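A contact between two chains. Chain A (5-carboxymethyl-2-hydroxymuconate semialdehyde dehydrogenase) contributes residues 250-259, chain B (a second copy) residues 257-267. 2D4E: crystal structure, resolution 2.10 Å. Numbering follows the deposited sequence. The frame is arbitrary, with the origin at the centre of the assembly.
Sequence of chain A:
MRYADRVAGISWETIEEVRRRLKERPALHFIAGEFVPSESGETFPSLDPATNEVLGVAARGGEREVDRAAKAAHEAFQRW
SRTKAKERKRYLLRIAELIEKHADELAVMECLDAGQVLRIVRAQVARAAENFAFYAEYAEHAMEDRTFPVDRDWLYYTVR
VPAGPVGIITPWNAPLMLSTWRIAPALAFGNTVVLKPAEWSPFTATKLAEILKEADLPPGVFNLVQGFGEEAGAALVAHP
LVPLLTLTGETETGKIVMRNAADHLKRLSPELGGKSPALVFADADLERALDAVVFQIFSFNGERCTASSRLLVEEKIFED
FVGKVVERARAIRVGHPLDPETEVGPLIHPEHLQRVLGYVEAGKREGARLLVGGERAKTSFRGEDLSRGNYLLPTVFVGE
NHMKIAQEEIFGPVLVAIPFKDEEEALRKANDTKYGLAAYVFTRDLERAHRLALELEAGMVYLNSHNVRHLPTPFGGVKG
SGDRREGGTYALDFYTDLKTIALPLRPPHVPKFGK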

# COMPACT_ATOMS: atom_id res chain seq x y z
N GLU A 250 -27.16 18.75 6.59
CA GLU A 250 -26.73 19.72 7.59
C GLU A 250 -26.06 19.08 8.80
O GLU A 250 -26.30 17.91 9.11
CB GLU A 250 -27.92 20.55 8.07
CG GLU A 250 -28.48 21.50 7.02
CD GLU A 250 -29.60 22.37 7.57
OE1 GLU A 250 -30.69 21.84 7.84
OE2 GLU A 250 -29.37 23.59 7.75
N THR A 251 -25.24 19.86 9.48
CA THR A 251 -24.51 19.39 10.66
C THR A 251 -25.46 18.95 11.78
O THR A 251 -25.28 17.88 12.36
CB THR A 251 -23.58 20.50 11.19
OG1 THR A 251 -22.65 20.87 10.16
CG2 THR A 251 -22.80 20.01 12.42
N GLU A 252 -26.46 19.77 12.06
CA GLU A 252 -27.43 19.45 13.10
C GLU A 252 -28.17 18.15 12.79
O GLU A 252 -28.50 17.39 13.70
CB GLU A 252 -28.42 20.61 13.28
CG GLU A 252 -27.77 21.87 13.83
CD GLU A 252 -27.26 21.70 15.25
OE1 GLU A 252 -26.31 22.42 15.64
OE2 GLU A 252 -27.81 20.86 15.99
N THR A 253 -28.44 17.91 11.51
CA THR A 253 -29.12 16.68 11.11
C THR A 253 -28.21 15.51 11.46
O THR A 253 -28.67 14.44 11.87
CB THR A 253 -29.41 16.65 9.59
OG1 THR A 253 -30.22 17.78 9.22
CG2 THR A 253 -30.16 15.38 9.21
N GLY A 254 -26.91 15.73 11.31
CA GLY A 254 -25.94 14.70 11.62
C GLY A 254 -26.00 14.32 13.09
O GLY A 254 -25.89 13.14 13.44
N LYS A 255 -26.18 15.32 13.95
CA LYS A 255 -26.27 15.08 15.38
C LYS A 255 -27.52 14.27 15.70
O LYS A 255 -27.48 13.33 16.50
CB LYS A 255 -26.31 16.41 16.14
CG LYS A 255 -25.06 17.25 16.01
CD LYS A 255 -25.16 18.51 16.86
CE LYS A 255 -23.89 19.34 16.79
NZ LYS A 255 -23.93 20.50 17.71
N ILE A 256 -28.64 14.65 15.09
CA ILE A 256 -29.90 13.95 15.32
C ILE A 256 -29.77 12.50 14.86
O ILE A 256 -30.12 11.57 15.58
CB ILE A 256 -31.06 14.64 14.56
CG1 ILE A 256 -31.31 16.03 15.15
CG2 ILE A 256 -32.33 13.79 14.65
CD1 ILE A 256 -32.30 16.87 14.38
N VAL A 257 -29.25 12.32 13.65
CA VAL A 257 -29.08 10.99 13.09
C VAL A 257 -28.13 10.14 13.93
O VAL A 257 -28.40 8.97 14.19
CB VAL A 257 -28.57 11.06 11.63
CG1 VAL A 257 -28.12 9.68 11.16
CG2 VAL A 257 -29.68 11.59 10.72
N MET A 258 -27.02 10.73 14.37
CA MET A 258 -26.06 9.99 15.17
C MET A 258 -26.68 9.55 16.49
O MET A 258 -26.52 8.40 16.90
CB MET A 258 -24.81 10.83 15.45
CG MET A 258 -23.68 9.99 16.04
SD MET A 258 -22.16 10.88 16.40
CE MET A 258 -21.48 9.83 17.74
N ARG A 259 -27.38 10.48 17.14
CA ARG A 259 -28.02 10.20 18.42
C ARG A 259 -28.97 9.00 18.30
O ARG A 259 -28.94 8.09 19.13
CB ARG A 259 -28.79 11.44 18.90
CG ARG A 259 -29.29 11.34 20.34
CD ARG A 259 -29.92 12.63 20.85
NE ARG A 259 -28.99 13.76 20.83
CZ ARG A 259 -28.97 14.71 19.89
NH1 ARG A 259 -29.85 14.68 18.90
NH2 ARG A 259 -28.08 15.69 19.96
N VAL B 257 -22.61 5.80 25.51
CA VAL B 257 -21.52 6.69 25.12
C VAL B 257 -21.74 7.28 23.74
O VAL B 257 -21.53 8.48 23.53
CB VAL B 257 -20.17 5.95 25.16
CG1 VAL B 257 -19.06 6.85 24.62
CG2 VAL B 257 -19.84 5.55 26.59
N MET B 258 -22.17 6.45 22.79
CA MET B 258 -22.40 6.95 21.44
C MET B 258 -23.52 7.98 21.42
O MET B 258 -23.42 9.02 20.75
CB MET B 258 -22.73 5.81 20.47
CG MET B 258 -22.84 6.28 19.03
SD MET B 258 -23.18 4.98 17.82
CE MET B 258 -23.57 5.96 16.36
N ARG B 259 -24.58 7.70 22.17
CA ARG B 259 -25.73 8.59 22.24
C ARG B 259 -25.35 9.98 22.74
O ARG B 259 -25.76 10.99 22.17
CB ARG B 259 -26.81 7.99 23.15
CG ARG B 259 -28.12 8.76 23.19
CD ARG B 259 -29.20 8.03 24.00
NE ARG B 259 -29.59 6.76 23.39
CZ ARG B 259 -29.45 5.57 23.97
NH1 ARG B 259 -28.93 5.48 25.19
NH2 ARG B 259 -29.84 4.46 23.34
N ASN B 260 -24.54 10.03 23.79
CA ASN B 260 -24.12 11.30 24.36
C ASN B 260 -23.01 11.96 23.55
O ASN B 260 -22.84 13.18 23.57
CB ASN B 260 -23.70 11.11 25.82
CG ASN B 260 -24.84 10.63 26.69
OD1 ASN B 260 -25.94 11.20 26.68
ND2 ASN B 260 -24.59 9.57 27.46
N ALA B 261 -22.25 11.15 22.82
CA ALA B 261 -21.16 11.67 22.00
C ALA B 261 -21.73 12.41 20.78
O ALA B 261 -21.06 13.27 20.19
CB ALA B 261 -20.25 10.53 21.54
N ALA B 262 -22.96 12.07 20.42
CA ALA B 262 -23.63 12.67 19.28
C ALA B 262 -23.75 14.19 19.38
O ALA B 262 -23.75 14.89 18.37
CB ALA B 262 -25.02 12.06 19.10
N ASP B 263 -23.86 14.70 20.60
CA ASP B 263 -23.99 16.14 20.81
C ASP B 263 -22.85 16.96 20.21
O ASP B 263 -23.02 18.14 19.89
CB ASP B 263 -24.11 16.45 22.30
CG ASP B 263 -25.51 16.22 22.83
OD1 ASP B 263 -26.03 15.09 22.72
OD2 ASP B 263 -26.10 17.19 23.35
N HIS B 264 -21.69 16.34 20.06
CA HIS B 264 -20.54 17.03 19.48
C HIS B 264 -19.96 16.26 18.30
O HIS B 264 -18.81 16.47 17.91
CB HIS B 264 -19.48 17.28 20.55
CG HIS B 264 -19.94 18.19 21.65
ND1 HIS B 264 -20.44 17.72 22.84
CD2 HIS B 264 -20.05 19.54 21.69
CE1 HIS B 264 -20.84 18.74 23.58
NE2 HIS B 264 -20.62 19.86 22.91
N LEU B 265 -20.77 15.37 17.73
CA LEU B 265 -20.35 14.56 16.59
C LEU B 265 -18.96 13.96 16.80
O LEU B 265 -18.14 13.94 15.89
CB LEU B 265 -20.35 15.41 15.32
CG LEU B 265 -21.74 15.80 14.81
CD1 LEU B 265 -21.60 16.76 13.63
CD2 LEU B 265 -22.51 14.55 14.40
N LYS B 266 -18.72 13.46 18.01
CA LYS B 266 -17.43 12.86 18.33
C LYS B 266 -17.16 11.56 17.59
O LYS B 266 -18.08 10.83 17.24
CB LYS B 266 -17.34 12.62 19.84
CG LYS B 266 -17.35 13.88 20.66
CD LYS B 266 -17.00 13.61 22.11
CE LYS B 266 -16.86 14.89 22.90
NZ LYS B 266 -16.28 14.62 24.24
N ARG B 267 -15.88 11.29 17.36
CA ARG B 267 -15.48 10.06 16.69
C ARG B 267 -15.28 9.04 17.80
O ARG B 267 -14.67 9.34 18.83
CB ARG B 267 -14.16 10.27 15.94
CG ARG B 267 -13.78 9.13 15.02
CD ARG B 267 -12.49 9.46 14.29
NE ARG B 267 -12.53 10.80 13.73
CZ ARG B 267 -11.52 11.40 13.11
NH1 ARG B 267 -10.36 10.76 12.96
NH2 ARG B 267 -11.66 12.63 12.64
O HOH W 1 -31.04 7.53 21.12

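Residues 251-259 of chain A form a helix that continues beyond the stretch, with A:Glu250 at its N-cap position. The i to i+4 bonds are regular, for example A:Met258 N to A:Gly254 O at 2.8 Å and A:Arg259 N to A:Lys255 O at 2.9 Å. In chain B the stretch opens inside a helix that began earlier in the chain; residues 262-263 form a short 3-10 segment, and the chain then turns: B:Lys266 N returns to B:Ala261 O at 3.2 Å, while B:Leu265 adopts positive phi and psi (46/43). The two helices run nearly antiparallel, at 165°, with axes 8.8 Å apart at closest approach. The nearest CA atoms are those of A:Arg259 and B:Arg259, 4.7 Å apart, so the same residue of each copy meets where the backbones come closest.

The contact buries 606 Å² in total, and A:Met258 loses the most, 131 Å². Its CB points toward chain B, and all three chi angles are t, so the side chain reaches out fully extended. Its CB packs on B:Ala262 CB at 3.9 Å, its SD lies 4.2 Å from B:Leu265 CD2, and its CE is 4.0 Å from B:Met258 CG and 4.1 Å from B:Ala261 CB. An unbranched, apolar chain suits this path. The small B:Ala262 allows close approach to the backbone, its CB lying 3.5 Å from A:Arg259 N.

B:Leu265 fills the other end of the apolar patch. Its CB points sideways, but its end comes nearer: CD1 is 3.7 Å from A:Thr251 CG2, and CD2 lies against the backbone of A:Gly254, 3.7 Å from A:Gly254 C. An ideal CB on A:Gly254 would be 3.8 Å from B:Leu265 CD2, no clash, but would be crowded by A:Thr251 O at 3.0 Å.

Polar links are few and weak. A:Lys255 has chi2 to chi4 all t; its aliphatic part packs along B:Leu265, with A:Lys255 CG 3.8 Å from B:Leu265 CG. A:Lys255 NZ gives a weak hydrogen bond to B:Asp263 O at 3.3 Å. The same NZ makes a long salt bridge with A:Glu252 OE1, at 3.7 Å. A:Arg259 NH2 forms a salt bridge with B:Asp263 OD1 at 3.5 Å; the hydrogen bond within it is weak despite a 162° angle at the hydrogen, and the carboxylate oxygen sits at the guanidinium edge, near its plane.

The two arginines contact through their aliphatic parts, CG of A:Arg259 to CG of B:Arg259 at 4.0 Å. One water bridges them, donating to A:Arg259 O at 2.9 Å and accepting from B:Arg259 NE at 2.8 Å.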